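Local coordinates for protein exosome complex component Rrp42 (Pyrococcus abyssi, PDB 2PO1) that is probably a non-catalytic subunit of the archaeal exosome, an RNA-degrading complex, and helps to structure the active site of its partner Rrp41, at residues C[87-92]-C[143-148]; C[149-154]-C[198-203]; C[39-44]-C[53-58]. All blocks are in the same frame, centred on the assembly; numbering follows the deposited sequence.

Interaction 1. Residues C[87-92]-C[143-148]; sequences VELVPL and VHVLDH. With nucleotides of chain A.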
loop_
_atom_site.group_PDB
_atom_site.type_symbol
_atom_site.label_atom_id
_atom_site.label_comp_id
_atom_site.label_asym_id
_atom_site.label_seq_id
_atom_site.Cartn_x
_atom_site.Cartn_y
_atom_site.Cartn_z
ATOM N N VAL C 87 -15.719 6.206 5.862
ATOM C CA VAL C 87 -16.466 6.891 4.790
ATOM C C VAL C 87 -15.726 6.568 3.503
ATOM O O VAL C 87 -14.522 6.805 3.399
ATOM C CB VAL C 87 -16.399 8.364 5.024
ATOM C CG1 VAL C 87 -16.862 9.124 3.780
ATOM C CG2 VAL C 87 -17.269 8.730 6.258
ATOM N N GLU C 88 -16.453 5.991 2.564
ATOM C CA GLU C 88 -16.048 5.825 1.213
ATOM C C GLU C 88 -16.680 6.912 0.348
ATOM O O GLU C 88 -17.923 7.054 0.221
ATOM C CB GLU C 88 -16.464 4.460 0.725
ATOM C CG GLU C 88 -15.815 3.309 1.506
ATOM C CD GLU C 88 -14.314 3.244 1.270
ATOM O OE1 GLU C 88 -13.522 3.321 2.229
ATOM O OE2 GLU C 88 -13.928 3.189 0.109
ATOM N N LEU C 89 -15.794 7.731 -0.183
ATOM C CA LEU C 89 -16.143 8.787 -1.164
ATOM C C LEU C 89 -15.991 8.068 -2.493
ATOM O O LEU C 89 -14.954 8.146 -3.132
ATOM C CB LEU C 89 -15.135 9.924 -1.016
ATOM C CG LEU C 89 -15.608 11.083 -0.131
ATOM C CD1 LEU C 89 -16.757 10.867 0.848
ATOM C CD2 LEU C 89 -14.500 11.932 0.472
ATOM N N VAL C 90 -17.045 7.358 -2.908
ATOM C CA VAL C 90 -16.888 6.455 -4.011
ATOM C C VAL C 90 -16.858 7.307 -5.263
ATOM O O VAL C 90 -17.521 8.362 -5.310
ATOM C CB VAL C 90 -17.929 5.264 -4.014
ATOM C CG1 VAL C 90 -18.137 4.697 -2.543
ATOM C CG2 VAL C 90 -19.236 5.686 -4.507
ATOM N N PRO C 91 -16.028 6.916 -6.218
ATOM C CA PRO C 91 -15.799 7.673 -7.427
ATOM C C PRO C 91 -17.101 7.994 -8.150
ATOM O O PRO C 91 -17.202 9.048 -8.798
ATOM C CB PRO C 91 -14.938 6.714 -8.232
ATOM C CG PRO C 91 -14.123 6.092 -7.216
ATOM C CD PRO C 91 -15.147 5.724 -6.201
ATOM N N LEU C 92 -18.116 7.142 -7.980
ATOM C CA LEU C 92 -19.355 7.410 -8.665
ATOM C C LEU C 92 -20.077 8.581 -8.080
ATOM O O LEU C 92 -20.904 9.181 -8.753
ATOM C CB LEU C 92 -20.271 6.179 -8.780
ATOM C CG LEU C 92 -21.113 5.516 -7.708
ATOM C CD1 LEU C 92 -22.075 6.456 -7.010
ATOM C CD2 LEU C 92 -21.928 4.510 -8.493
ATOM N N VAL C 143 -19.929 4.082 5.539
ATOM C CA VAL C 143 -20.625 5.216 4.923
ATOM C C VAL C 143 -20.187 5.168 3.488
ATOM O O VAL C 143 -18.961 5.248 3.201
ATOM C CB VAL C 143 -20.184 6.576 5.428
ATOM C CG1 VAL C 143 -20.935 7.675 4.613
ATOM C CG2 VAL C 143 -20.377 6.715 6.976
ATOM N N HIS C 144 -21.176 4.971 2.614
ATOM C CA HIS C 144 -20.995 4.956 1.210
ATOM C C HIS C 144 -21.632 6.224 0.632
ATOM O O HIS C 144 -22.891 6.327 0.497
ATOM C CB HIS C 144 -21.695 3.718 0.646
ATOM C CG HIS C 144 -20.856 2.943 -0.302
ATOM N ND1 HIS C 144 -19.645 2.408 0.061
ATOM C CD2 HIS C 144 -21.087 2.526 -1.573
ATOM C CE1 HIS C 144 -19.123 1.771 -0.970
ATOM N NE2 HIS C 144 -20.004 1.784 -1.952
ATOM N N VAL C 145 -20.798 7.209 0.297
ATOM C CA VAL C 145 -21.374 8.485 -0.225
ATOM C C VAL C 145 -21.718 8.158 -1.685
ATOM O O VAL C 145 -20.848 7.678 -2.393
ATOM C CB VAL C 145 -20.415 9.671 -0.067
ATOM C CG1 VAL C 145 -20.874 10.873 -0.929
ATOM C CG2 VAL C 145 -20.323 10.056 1.398
ATOM N N LEU C 146 -22.993 8.314 -2.078
ATOM C CA LEU C 146 -23.447 7.934 -3.421
ATOM C C LEU C 146 -23.567 9.113 -4.388
ATOM O O LEU C 146 -23.533 8.900 -5.569
ATOM C CB LEU C 146 -24.801 7.235 -3.395
ATOM C CG LEU C 146 -24.927 5.994 -2.532
ATOM C CD1 LEU C 146 -26.360 5.579 -2.553
ATOM C CD2 LEU C 146 -23.957 4.880 -3.040
ATOM N N ASP C 147 -23.688 10.348 -3.894
ATOM C CA ASP C 147 -23.829 11.501 -4.800
ATOM C C ASP C 147 -23.471 12.670 -3.948
ATOM O O ASP C 147 -24.102 12.884 -2.951
ATOM C CB ASP C 147 -25.286 11.663 -5.237
ATOM C CG ASP C 147 -25.434 12.116 -6.676
ATOM O OD1 ASP C 147 -26.596 12.142 -7.129
ATOM O OD2 ASP C 147 -24.438 12.423 -7.376
ATOM N N HIS C 148 -22.446 13.404 -4.340
ATOM C CA HIS C 148 -21.930 14.500 -3.554
ATOM C C HIS C 148 -22.476 15.778 -4.170
ATOM O O HIS C 148 -22.065 16.210 -5.270
ATOM C CB HIS C 148 -20.403 14.452 -3.602
ATOM C CG HIS C 148 -19.757 15.662 -3.019
ATOM N ND1 HIS C 148 -20.433 16.544 -2.205
ATOM C CD2 HIS C 148 -18.491 16.134 -3.130
ATOM C CE1 HIS C 148 -19.608 17.506 -1.844
ATOM N NE2 HIS C 148 -18.424 17.279 -2.388
ATOM P P A A 4 -4.913 0.445 -4.727
ATOM O OP1 A A 4 -4.433 0.199 -6.109
ATOM O OP2 A A 4 -4.358 1.589 -3.947
ATOM O "O5'" A A 4 -4.595 -0.904 -3.895
ATOM C "C5'" A A 4 -5.358 -1.351 -2.754
ATOM C "C4'" A A 4 -4.865 -0.769 -1.431
ATOM O "O4'" A A 4 -5.160 0.663 -1.322
ATOM C "C3'" A A 4 -5.453 -1.450 -0.192
ATOM O "O3'" A A 4 -4.423 -2.140 0.533
ATOM C "C2'" A A 4 -6.064 -0.303 0.635
ATOM O "O2'" A A 4 -5.268 -0.004 1.773
ATOM C "C1'" A A 4 -6.165 0.892 -0.338
ATOM N N9 A A 4 -7.494 1.085 -0.999
ATOM C C8 A A 4 -7.819 0.897 -2.393
ATOM N N7 A A 4 -9.072 1.113 -2.740
ATOM C C5 A A 4 -9.630 1.486 -1.471
ATOM C C6 A A 4 -10.947 1.861 -1.121
ATOM N N6 A A 4 -11.918 1.909 -2.084
ATOM N N1 A A 4 -11.180 2.195 0.244
ATOM C C2 A A 4 -10.187 2.134 1.185
ATOM N N3 A A 4 -8.915 1.785 0.981
ATOM C C4 A A 4 -8.691 1.475 -0.383
HETATM O O HOH W 1 -23.255 10.821 -8.937
#
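Glu88 and His144 form a parallel pair on two adjacent strands, gripped by straight backbone bonds from Glu88 N to Val143 O (2.7 Å) and from Val145 N to Glu88 O (2.9 Å). The side chain of Glu88 begins against this partner, its CB lying 3.8 Å from His144 ND1. CG sits anti to the carbonyl carbon, and a bend at chi2 (-67°) carries the acid away from the imidazole towards adenosine monophosphate A4 of chain A. At the tip, OE2 accepts a bent hydrogen bond from A4 N6 (3.2 Å, 136° at the hydrogen); OE2 also comes within 2.9 Å of A4 N1, a close approach rather than a second hydrogen bond. Val90 CG1 sits over the centre of one face of the His144 ring, 3.5 Å from the centroid and 13° off the normal, in a CH-pi contact; His144 NE2 bonds to an acidic side chain of another protein's chain. On the opposite face of the sheet Val87 and Val143 lie side by side, as do Leu89 and Val145, where Leu89 CD1 reaches Val145 CG2 at 3.7 Å; helices 104-118 and 152-166 pack against these residues. Further along, Leu146 and Asp147 both face Gln61 in a classic beta bulge. Val90 CG2 closes on Val145 O, and Leu92 CD1 approaches Leu146 O to 3.2 Å. The parallel pairing, with helix 104-118 in between, closes the beta-alpha-beta crossover expected of the S5-like fold of RNase PH domains. Backbone bonds and the apolar face thus hold the strands together, at the polar cost of two buried carbonyls, Val145 O and Leu146 O, without partners in the model, while the bent Glu88 commits its carboxylate to the base.

Interaction 2. Residues C[149-154]-C[198-203]; sequences DGNLMD and PVTFAK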
loop_
_atom_site.group_PDB
_atom_site.type_symbol
_atom_site.label_atom_id
_atom_site.label_comp_id
_atom_site.label_asym_id
_atom_site.label_seq_id
_atom_site.Cartn_x
_atom_site.Cartn_y
_atom_site.Cartn_z
ATOM N N ASP C 149 -23.468 16.377 -3.502
ATOM C CA ASP C 149 -23.944 17.655 -3.957
ATOM C C ASP C 149 -23.885 18.606 -2.795
ATOM O O ASP C 149 -24.764 19.449 -2.651
ATOM C CB ASP C 149 -25.370 17.605 -4.455
ATOM C CG ASP C 149 -25.681 18.776 -5.390
ATOM O OD1 ASP C 149 -26.852 19.208 -5.487
ATOM O OD2 ASP C 149 -24.724 19.248 -6.071
ATOM N N GLY C 150 -22.928 18.383 -1.931
ATOM C CA GLY C 150 -22.640 19.323 -0.868
ATOM C C GLY C 150 -23.125 18.823 0.455
ATOM O O GLY C 150 -24.100 18.061 0.550
ATOM N N ASN C 151 -22.503 19.333 1.520
ATOM C CA ASN C 151 -22.839 18.912 2.859
ATOM C C ASN C 151 -22.800 17.412 3.143
ATOM O O ASN C 151 -23.707 16.867 3.724
ATOM C CB ASN C 151 -24.126 19.627 3.372
ATOM C CG ASN C 151 -24.190 19.647 4.865
ATOM O OD1 ASN C 151 -23.184 19.365 5.519
ATOM N ND2 ASN C 151 -25.354 20.041 5.438
ATOM N N LEU C 152 -21.689 16.727 2.772
ATOM C CA LEU C 152 -21.525 15.371 3.133
ATOM C C LEU C 152 -21.547 15.191 4.644
ATOM O O LEU C 152 -22.074 14.230 5.144
ATOM C CB LEU C 152 -20.179 14.851 2.563
ATOM C CG LEU C 152 -20.042 14.892 1.046
ATOM C CD1 LEU C 152 -18.675 14.363 0.622
ATOM C CD2 LEU C 152 -21.211 14.089 0.443
ATOM N N MET C 153 -20.927 16.097 5.398
ATOM C CA MET C 153 -20.821 15.898 6.804
ATOM C C MET C 153 -22.181 15.667 7.445
ATOM O O MET C 153 -22.395 14.682 8.157
ATOM C CB MET C 153 -20.129 17.104 7.419
ATOM C CG MET C 153 -20.012 16.940 8.889
ATOM S SD MET C 153 -18.604 15.961 9.264
ATOM C CE MET C 153 -17.263 17.089 8.818
ATOM N N ASP C 154 -23.146 16.517 7.158
ATOM C CA ASP C 154 -24.431 16.356 7.830
ATOM C C ASP C 154 -25.151 15.164 7.277
ATOM O O ASP C 154 -25.772 14.408 7.993
ATOM C CB ASP C 154 -25.311 17.575 7.669
ATOM C CG ASP C 154 -24.718 18.811 8.291
ATOM O OD1 ASP C 154 -23.581 18.726 8.729
ATOM O OD2 ASP C 154 -25.394 19.887 8.354
ATOM N N PRO C 198 -25.036 16.281 13.012
ATOM C CA PRO C 198 -24.164 17.432 12.743
ATOM C C PRO C 198 -24.963 18.447 11.985
ATOM O O PRO C 198 -25.784 18.086 11.108
ATOM C CB PRO C 198 -23.052 16.881 11.840
ATOM C CG PRO C 198 -23.341 15.442 11.636
ATOM C CD PRO C 198 -24.798 15.184 12.050
ATOM N N VAL C 199 -24.776 19.710 12.351
ATOM C CA VAL C 199 -25.285 20.741 11.492
ATOM C C VAL C 199 -24.114 21.559 10.994
ATOM O O VAL C 199 -23.275 21.935 11.778
ATOM C CB VAL C 199 -26.306 21.574 12.256
ATOM C CG1 VAL C 199 -26.672 22.761 11.457
ATOM C CG2 VAL C 199 -27.553 20.679 12.590
ATOM N N THR C 200 -24.061 21.842 9.700
ATOM C CA THR C 200 -22.872 22.406 9.092
ATOM C C THR C 200 -23.202 23.695 8.386
ATOM O O THR C 200 -24.215 23.796 7.754
ATOM C CB THR C 200 -22.254 21.393 8.128
ATOM O OG1 THR C 200 -21.645 20.350 8.894
ATOM C CG2 THR C 200 -21.257 22.034 7.282
ATOM N N PHE C 201 -22.373 24.710 8.595
ATOM C CA PHE C 201 -22.547 26.031 7.976
ATOM C C PHE C 201 -21.375 26.318 7.063
ATOM O O PHE C 201 -20.238 25.981 7.401
ATOM C CB PHE C 201 -22.610 27.142 9.054
ATOM C CG PHE C 201 -23.673 26.903 10.090
ATOM C CD1 PHE C 201 -23.496 25.929 11.086
ATOM C CD2 PHE C 201 -24.859 27.620 10.052
ATOM C CE1 PHE C 201 -24.509 25.673 12.018
ATOM C CE2 PHE C 201 -25.870 27.368 10.995
ATOM C CZ PHE C 201 -25.694 26.390 11.961
ATOM N N ALA C 202 -21.641 26.964 5.927
ATOM C CA ALA C 202 -20.586 27.525 5.078
ATOM C C ALA C 202 -20.515 28.992 5.412
ATOM O O ALA C 202 -21.528 29.640 5.508
ATOM C CB ALA C 202 -20.943 27.345 3.629
ATOM N N LYS C 203 -19.318 29.507 5.647
ATOM C CA LYS C 203 -19.161 30.932 5.708
ATOM C C LYS C 203 -18.806 31.395 4.304
ATOM O O LYS C 203 -17.801 30.943 3.711
ATOM C CB LYS C 203 -18.075 31.311 6.696
ATOM C CG LYS C 203 -17.715 32.773 6.696
ATOM C CD LYS C 203 -17.032 33.133 8.000
ATOM C CE LYS C 203 -16.693 34.614 8.018
ATOM N NZ LYS C 203 -16.087 34.927 9.342
#
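Asp154 and Thr200 carry the polar part of the contact, joining the first turn of helix 152-166 to strand 197-204. The hydroxyl of Thr200 donates from OG1 to Asp154 OD1 over a very short 2.5 Å, arriving on the syn side, 24° out of the carboxylate plane. The other oxygen, OD2, takes a weak bond from the backbone N of Thr200 (2.7 Å, but only 126° at the hydrogen). With CG anti to its own carbonyl carbon (chi1 -63°), Asp154 turns its carboxylate from the helix onto the strand, where it also lies close to Pro198 O, which is itself an acceptor and makes no bond with it.

A second set of bonds belongs to the helix start. Asn151 is the N-cap, and its OD1 accepts from Asp154 N at 3.3 Å with the donor well above the carbonyl plane. In return Asn151 ND2 donates to Asp154 OD2 (2.9 Å), nearly within its own amide plane but from above the carboxylate. Cap and acid thus brace each other, and OD1 of Asn151 rests besides on Thr200 CB (3.4 Å).

The one apolar side-chain pair is Met153 CG with Pro198 CB, 4.2 Å apart; Pro198 CG also lies 3.7 Å from the carbonyl oxygen Met153 O.

Several neighbours complete the polar cluster: Tyr36 OH bonds to Asp154 OD2, Thr225 OG1 on strand 222-228 to Thr200 OG1, and Asp211 OD2 to Asn151 ND2. Helix 104-118 packs against Met153 and Pro198. The Asp154-Thr200 bonds join the N-terminal turn of helix 152-166, in the first exoribonuclease family region, to the four-stranded sheet that holds strand 197-204 in the second.

Interaction 3. Residues C[39-44]-C[53-58]; sequences IEIEVG and ALVKLG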
loop_
_atom_site.group_PDB
_atom_site.type_symbol
_atom_site.label_atom_id
_atom_site.label_comp_id
_atom_site.label_asym_id
_atom_site.label_seq_id
_atom_site.Cartn_x
_atom_site.Cartn_y
_atom_site.Cartn_z
ATOM N N ILE C 39 -34.973 17.050 2.814
ATOM C CA ILE C 39 -34.279 15.920 3.409
ATOM C C ILE C 39 -35.134 14.711 3.185
ATOM O O ILE C 39 -36.352 14.760 3.367
ATOM C CB ILE C 39 -34.042 16.114 4.902
ATOM C CG1 ILE C 39 -33.005 17.228 5.123
ATOM C CG2 ILE C 39 -33.409 14.842 5.494
ATOM C CD1 ILE C 39 -32.994 17.800 6.573
ATOM N N GLU C 40 -34.507 13.626 2.778
ATOM C CA GLU C 40 -35.173 12.329 2.706
ATOM C C GLU C 40 -34.350 11.376 3.536
ATOM O O GLU C 40 -33.175 11.257 3.298
ATOM C CB GLU C 40 -35.204 11.805 1.265
ATOM C CG GLU C 40 -36.368 12.254 0.411
ATOM C CD GLU C 40 -36.388 11.562 -0.989
ATOM O OE1 GLU C 40 -36.441 12.288 -2.016
ATOM O OE2 GLU C 40 -36.337 10.302 -1.061
ATOM N N ILE C 41 -34.950 10.727 4.533
ATOM C CA ILE C 41 -34.241 9.714 5.320
ATOM C C ILE C 41 -35.051 8.445 5.154
ATOM O O ILE C 41 -36.283 8.447 5.316
ATOM C CB ILE C 41 -34.134 10.094 6.810
ATOM C CG1 ILE C 41 -33.404 11.427 6.951
ATOM C CG2 ILE C 41 -33.369 8.998 7.585
ATOM C CD1 ILE C 41 -33.516 12.002 8.303
ATOM N N GLU C 42 -34.394 7.392 4.717
ATOM C CA GLU C 42 -35.055 6.123 4.616
ATOM C C GLU C 42 -34.157 5.086 5.172
ATOM O O GLU C 42 -33.039 4.892 4.684
ATOM C CB GLU C 42 -35.402 5.765 3.186
ATOM C CG GLU C 42 -36.433 4.622 3.143
ATOM C CD GLU C 42 -36.737 4.134 1.754
ATOM O OE1 GLU C 42 -37.429 3.102 1.646
ATOM O OE2 GLU C 42 -36.295 4.777 0.773
ATOM N N VAL C 43 -34.667 4.374 6.159
ATOM C CA VAL C 43 -33.859 3.523 7.022
ATOM C C VAL C 43 -34.132 2.055 6.704
ATOM O O VAL C 43 -35.194 1.714 6.213
ATOM C CB VAL C 43 -34.138 4.013 8.461
ATOM C CG1 VAL C 43 -34.707 2.990 9.347
ATOM C CG2 VAL C 43 -32.949 4.703 9.012
ATOM N N GLY C 44 -33.139 1.195 6.838
ATOM C CA GLY C 44 -33.374 -0.232 6.638
ATOM C C GLY C 44 -33.440 -0.660 5.196
ATOM O O GLY C 44 -34.005 -1.693 4.871
ATOM N N ALA C 53 -29.247 3.383 6.374
ATOM C CA ALA C 53 -30.060 4.574 6.208
ATOM C C ALA C 53 -29.562 5.139 4.898
ATOM O O ALA C 53 -28.324 5.186 4.616
ATOM C CB ALA C 53 -29.824 5.608 7.375
ATOM N N LEU C 54 -30.515 5.464 4.052
ATOM C CA LEU C 54 -30.236 6.267 2.860
ATOM C C LEU C 54 -30.685 7.685 3.242
ATOM O O LEU C 54 -31.862 7.867 3.610
ATOM C CB LEU C 54 -31.058 5.749 1.675
ATOM C CG LEU C 54 -30.819 6.542 0.393
ATOM C CD1 LEU C 54 -29.395 6.403 -0.129
ATOM C CD2 LEU C 54 -31.705 6.042 -0.617
ATOM N N VAL C 55 -29.756 8.651 3.205
ATOM C CA VAL C 55 -30.084 10.055 3.448
ATOM C C VAL C 55 -29.839 10.897 2.212
ATOM O O VAL C 55 -28.845 10.728 1.563
ATOM C CB VAL C 55 -29.343 10.617 4.664
ATOM C CG1 VAL C 55 -29.579 12.100 4.824
ATOM C CG2 VAL C 55 -29.883 9.915 5.921
ATOM N N LYS C 56 -30.806 11.752 1.863
ATOM C CA LYS C 56 -30.663 12.715 0.776
ATOM C C LYS C 56 -30.838 14.081 1.371
ATOM O O LYS C 56 -31.867 14.321 2.014
ATOM C CB LYS C 56 -31.730 12.465 -0.299
ATOM C CG LYS C 56 -31.692 11.033 -0.827
ATOM C CD LYS C 56 -32.599 10.849 -2.047
ATOM C CE LYS C 56 -32.933 9.376 -2.225
ATOM N NZ LYS C 56 -34.161 9.161 -3.090
ATOM N N LEU C 57 -29.818 14.933 1.198
ATOM C CA LEU C 57 -29.913 16.357 1.479
ATOM C C LEU C 57 -29.940 16.985 0.092
ATOM O O LEU C 57 -28.910 17.047 -0.568
ATOM C CB LEU C 57 -28.671 16.826 2.232
ATOM C CG LEU C 57 -28.790 17.003 3.724
ATOM C CD1 LEU C 57 -29.599 15.894 4.491
ATOM C CD2 LEU C 57 -27.452 17.311 4.382
ATOM N N GLY C 58 -31.142 17.325 -0.386
ATOM C CA GLY C 58 -31.336 17.706 -1.772
ATOM C C GLY C 58 -30.798 16.510 -2.521
ATOM O O GLY C 58 -31.229 15.378 -2.260
#
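Glu40 lays its side chain obliquely across that of Lys56, the two starting 3.9 Å apart at their CB atoms. Both chains put CG anti to the carbonyl carbon and run extended beyond it, which brings their tips together: Lys56 NZ meets Glu40 OE2 at 3.2 Å in a salt bridge, approaching from above the carboxylate plane, 43° out of it. Beneath them the backbones form a hydrogen-bonded antiparallel pair, Glu40 N to Lys56 O and Lys56 N to Glu40 O, each 2.8 Å. Glu42 and Leu54 repeat the pattern two residues on, Leu54 N reaching Glu42 O at 2.7 Å.

The alternate residues form the non-hydrogen-bonded pairs and point to the other face. Ile39 CG1 touches Leu57 CD1 at 3.7 Å, Ile41 lies alongside Val55, whose CG2 meets both its CG1 and CG2, and Val43 CG2 presses on Ala53 CB at 3.6 Å. Helices 152-166 and 247-275 pack against this face.

Strands 39-43 and 51-57 are thus the arms of a beta hairpin, with 39-43 outermost in the five-stranded sheet of this chain. Its two faces differ in chemistry: aliphatic side chains meet the helices on one, whereas the other carries Glu40, Glu42 and Lys56 together with Leu54, and the ion pair there, beside exposed acids, is probably weakened by solvent.

From the N terminus, interaction 3 comes first, closing the short hairpin of 39-44 and 53-58. Interaction 1 then closes a longer loop, in which helix 104-118 lies between 87-92 and 143-148, at the far side of the same sheet. Interaction 2 begins directly afterwards, since strand 135-147 leads into helix 152-166, and it returns only at 198-203 in the second family region. The three loops follow in series; none nests or crosses. Leu152 packs on Val145 and Leu89, joining interactions 1 and 2. Leu57 CD2 touches Asn151 and Asp154, tying interaction 3 to interaction 2, while Leu54 and Leu146 meet between interactions 3 and 1.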